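Side-chain contact in pseudoperoxidase (Leishmania major, PDB 5VIA), which is a pseudoperoxidase of the peroxidase family that binds heme b, with both axial ligands of the iron supplied by the protein: residues Ala154-Ala157 and Cys158-Val161. Numbering follows the deposited sequence.
Sequences ALLA and CHSV. With HEM (protoporphyrin IX containing Fe), chain B.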
ATOM      1  N   ALA A 154      -4.913  -3.510  -9.960  1.00 24.26           N
ATOM      2  CA  ALA A 154      -4.901  -4.629  -9.022  1.00 25.18           C
ATOM      3  C   ALA A 154      -4.309  -4.237  -7.673  1.00 26.17           C
ATOM      4  O   ALA A 154      -4.712  -4.753  -6.615  1.00 23.86           O
ATOM      5  CB  ALA A 154      -4.132  -5.810  -9.623  1.00 24.87           C
ATOM      6  N   LEU A 155      -3.341  -3.326  -7.704  1.00 26.89           N
ATOM      7  CA  LEU A 155      -2.621  -2.953  -6.493  1.00 26.80           C
ATOM      8  C   LEU A 155      -3.516  -2.160  -5.556  1.00 26.82           C
ATOM      9  O   LEU A 155      -3.323  -2.175  -4.340  1.00 26.29           O
ATOM     10  CB  LEU A 155      -1.397  -2.125  -6.884  1.00 27.84           C
ATOM     11  CG  LEU A 155      -0.115  -2.137  -6.058  1.00 29.69           C
ATOM     12  CD1 LEU A 155       0.243  -3.521  -5.454  1.00 27.92           C
ATOM     13  CD2 LEU A 155       1.000  -1.635  -6.975  1.00 27.69           C
ATOM     14  N   LEU A 156      -4.500  -1.465  -6.119  1.00 24.64           N
ATOM     15  CA  LEU A 156      -5.340  -0.587  -5.292  1.00 26.09           C
ATOM     16  C   LEU A 156      -6.297  -1.334  -4.363  1.00 26.93           C
ATOM     17  O   LEU A 156      -6.882  -0.728  -3.455  1.00 26.37           O
ATOM     18  CB  LEU A 156      -6.049   0.468  -6.150  1.00 27.02           C
ATOM     19  CG  LEU A 156      -5.112   1.589  -6.636  1.00 24.76           C
ATOM     20  CD1 LEU A 156      -5.815   2.499  -7.598  1.00 27.94           C
ATOM     21  CD2 LEU A 156      -4.581   2.414  -5.464  1.00 26.39           C
ATOM     22  N   ALA A 157      -6.437  -2.649  -4.545  1.00 25.84           N
ATOM     23  CA  ALA A 157      -7.243  -3.442  -3.613  1.00 26.79           C
ATOM     24  C   ALA A 157      -6.628  -3.513  -2.223  1.00 25.60           C
ATOM     25  O   ALA A 157      -7.269  -4.032  -1.297  1.00 25.75           O
ATOM     26  CB  ALA A 157      -7.472  -4.828  -4.139  1.00 28.64           C
ATOM     27  N   CYS A 158      -5.399  -3.013  -2.061  1.00 25.85           N
ATOM     28  CA  CYS A 158      -4.862  -2.844  -0.708  1.00 26.11           C
ATOM     29  C   CYS A 158      -5.728  -1.875   0.085  1.00 26.82           C
ATOM     30  O   CYS A 158      -5.683  -1.869   1.306  1.00 26.42           O
ATOM     31  CB  CYS A 158      -3.419  -2.346  -0.715  1.00 25.94           C
ATOM     32  SG  CYS A 158      -2.220  -3.579  -1.311  1.00 26.50           S
ATOM     33  N   HIS A 159      -6.504  -1.047  -0.606  1.00 25.02           N
ATOM     34  CA  HIS A 159      -7.442  -0.141   0.080  1.00 26.69           C
ATOM     35  C   HIS A 159      -8.650  -0.859   0.680  1.00 27.83           C
ATOM     36  O   HIS A 159      -9.501  -0.239   1.339  1.00 27.70           O
ATOM     37  CB  HIS A 159      -7.901   0.949  -0.876  1.00 25.85           C
ATOM     38  CG  HIS A 159      -6.887   2.029  -1.076  1.00 27.36           C
ATOM     39  ND1 HIS A 159      -7.055   3.050  -1.986  1.00 28.48           N
ATOM     40  CD2 HIS A 159      -5.698   2.254  -0.471  1.00 25.26           C
ATOM     41  CE1 HIS A 159      -6.018   3.862  -1.929  1.00 26.49           C
ATOM     42  NE2 HIS A 159      -5.181   3.397  -1.024  1.00 26.19           N
ATOM     43  N   SER A 160      -8.736  -2.167   0.461  1.00 31.08           N
ATOM     44  CA  SER A 160      -9.809  -2.937   1.072  1.00 30.58           C
ATOM     45  C   SER A 160      -9.487  -3.247   2.540  1.00 30.03           C
ATOM     46  O   SER A 160     -10.351  -3.722   3.271  1.00 31.39           O
ATOM     47  CB  SER A 160     -10.051  -4.221   0.287  1.00 32.36           C
ATOM     48  OG  SER A 160      -8.938  -5.070   0.424  1.00 34.85           O
ATOM     49  N   VAL A 161      -8.257  -2.952   2.973  1.00 28.01           N
ATOM     50  CA  VAL A 161      -7.884  -3.110   4.387  1.00 28.89           C
ATOM     51  C   VAL A 161      -7.361  -1.793   4.959  1.00 29.24           C
ATOM     52  O   VAL A 161      -7.143  -0.826   4.220  1.00 30.00           O
ATOM     53  CB  VAL A 161      -6.796  -4.192   4.587  1.00 29.54           C
ATOM     54  CG1 VAL A 161      -7.312  -5.571   4.188  1.00 28.29           C
ATOM     55  CG2 VAL A 161      -5.539  -3.841   3.804  1.00 26.96           C
TER
HETATM   56  CHA HEM B 500      -4.159   4.026   3.196  1.00 25.64           C
HETATM   57  CHB HEM B 500      -4.713   7.028  -0.604  1.00 20.37           C
HETATM   58  CHC HEM B 500      -1.884   4.034  -3.174  1.00 21.94           C
HETATM   59  CHD HEM B 500      -1.965   0.708   0.390  1.00 23.87           C
HETATM   60  C1A HEM B 500      -4.470   5.107   2.408  1.00 23.55           C
HETATM   61  C2A HEM B 500      -5.094   6.318   2.894  1.00 21.81           C
HETATM   62  C3A HEM B 500      -5.245   7.149   1.867  1.00 19.68           C
HETATM   63  C4A HEM B 500      -4.727   6.492   0.670  1.00 19.96           C
HETATM   64  CMA HEM B 500      -5.866   8.557   1.921  1.00 26.69           C
HETATM   65  CAA HEM B 500      -5.461   6.602   4.367  1.00 22.76           C
HETATM   66  CBA HEM B 500      -4.107   6.926   5.027  1.00 17.79           C
HETATM   67  CGA HEM B 500      -4.224   7.233   6.503  1.00 26.20           C
HETATM   68  O1A HEM B 500      -4.910   8.224   6.856  1.00 27.38           O
HETATM   69  O2A HEM B 500      -3.600   6.506   7.325  1.00 25.36           O
HETATM   70  C1B HEM B 500      -3.976   6.509  -1.649  1.00 24.43           C
HETATM   71  C2B HEM B 500      -3.830   7.064  -2.975  1.00 20.83           C
HETATM   72  C3B HEM B 500      -3.032   6.262  -3.695  1.00 26.03           C
HETATM   73  C4B HEM B 500      -2.674   5.124  -2.851  1.00 26.16           C
HETATM   74  CMB HEM B 500      -4.461   8.384  -3.443  1.00 19.27           C
HETATM   75  CAB HEM B 500      -2.644   6.540  -5.169  1.00 27.17           C
HETATM   76  CBB HEM B 500      -1.500   6.096  -5.701  1.00 22.93           C
HETATM   77  C1C HEM B 500      -1.662   2.873  -2.455  1.00 20.65           C
HETATM   78  C2C HEM B 500      -0.910   1.694  -2.903  1.00 20.54           C
HETATM   79  C3C HEM B 500      -0.938   0.776  -1.898  1.00 19.91           C
HETATM   80  C4C HEM B 500      -1.705   1.350  -0.802  1.00 21.01           C
HETATM   81  CMC HEM B 500      -0.214   1.587  -4.289  1.00 19.51           C
HETATM   82  CAC HEM B 500      -0.319  -0.632  -1.750  1.00 21.12           C
HETATM   83  CBC HEM B 500       0.535  -1.159  -2.638  1.00 45.69           C
HETATM   84  C1D HEM B 500      -2.579   1.275   1.480  1.00 20.90           C
HETATM   85  C2D HEM B 500      -2.832   0.604   2.738  1.00 20.79           C
HETATM   86  C3D HEM B 500      -3.522   1.640   3.616  1.00 21.50           C
HETATM   87  C4D HEM B 500      -3.614   2.831   2.797  1.00 21.37           C
HETATM   88  CMD HEM B 500      -2.479  -0.851   3.115  1.00 22.63           C
HETATM   89  CAD HEM B 500      -3.992   1.454   5.083  1.00 19.04           C
HETATM   90  CBD HEM B 500      -2.771   1.817   5.938  1.00 21.88           C
HETATM   91  CGD HEM B 500      -3.075   1.727   7.415  1.00 27.99           C
HETATM   92  O1D HEM B 500      -2.229   2.191   8.236  1.00 26.21           O
HETATM   93  O2D HEM B 500      -4.161   1.197   7.759  1.00 21.51           O
HETATM   94  NA  HEM B 500      -4.264   5.240   1.039  1.00 21.47           N
HETATM   95  NB  HEM B 500      -3.270   5.325  -1.609  1.00 21.70           N
HETATM   96  NC  HEM B 500      -2.134   2.621  -1.163  1.00 22.92           N
HETATM   97  ND  HEM B 500      -3.064   2.579   1.544  1.00 21.48           N
HETATM   98 FE   HEM B 500      -3.154   3.994  -0.024  1.00 28.24          FE
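Leu156 and His159, three residues apart along the chain, lie side by side, pointing the same way, with Leu156 CD2 4.1 Å from His159 CE1. The imidazole is held by coordination: His159 NE2 lies 2.3 Å from FE of the heme, and Cys60 supplies the other axial ligand. With CG anti to the carbonyl carbon (chi1 -78°), the His159 ring meets the porphyrin with its edge, NE2 leading to the iron, and stacks on the ring of His176.

Hydrophobic contacts with the heme flank this ligand. Leu156 CD2 reaches HEM CHC at 3.9 Å, Leu155 CG packs against the vinyl carbon HEM CBC at 3.6 Å, and Cys158 SG comes within 3.5 Å of HEM CAC. Cys158 SG lies beside this vinyl group and, 7.7 Å from FE, is no ligand of the iron.

Backbone hydrogen bonds of the i to i+3 kind wind the chain: Cys158 N to Leu155 O, His159 N to Leu156 O and Ser160 N to Ala157 O. Ala157 O is gripped twice, because Ser160 OG also donates to it over a short 2.6 Å, almost in line with the carbonyl (171°).

Coordination through NE2 leaves ND1 to donate to Glu243, recalling the proximal histidine–aspartate pair of heme peroxidases, with glutamate in place of aspartate; it would probably give the imidazole some imidazolate character and strengthen its donation to the iron.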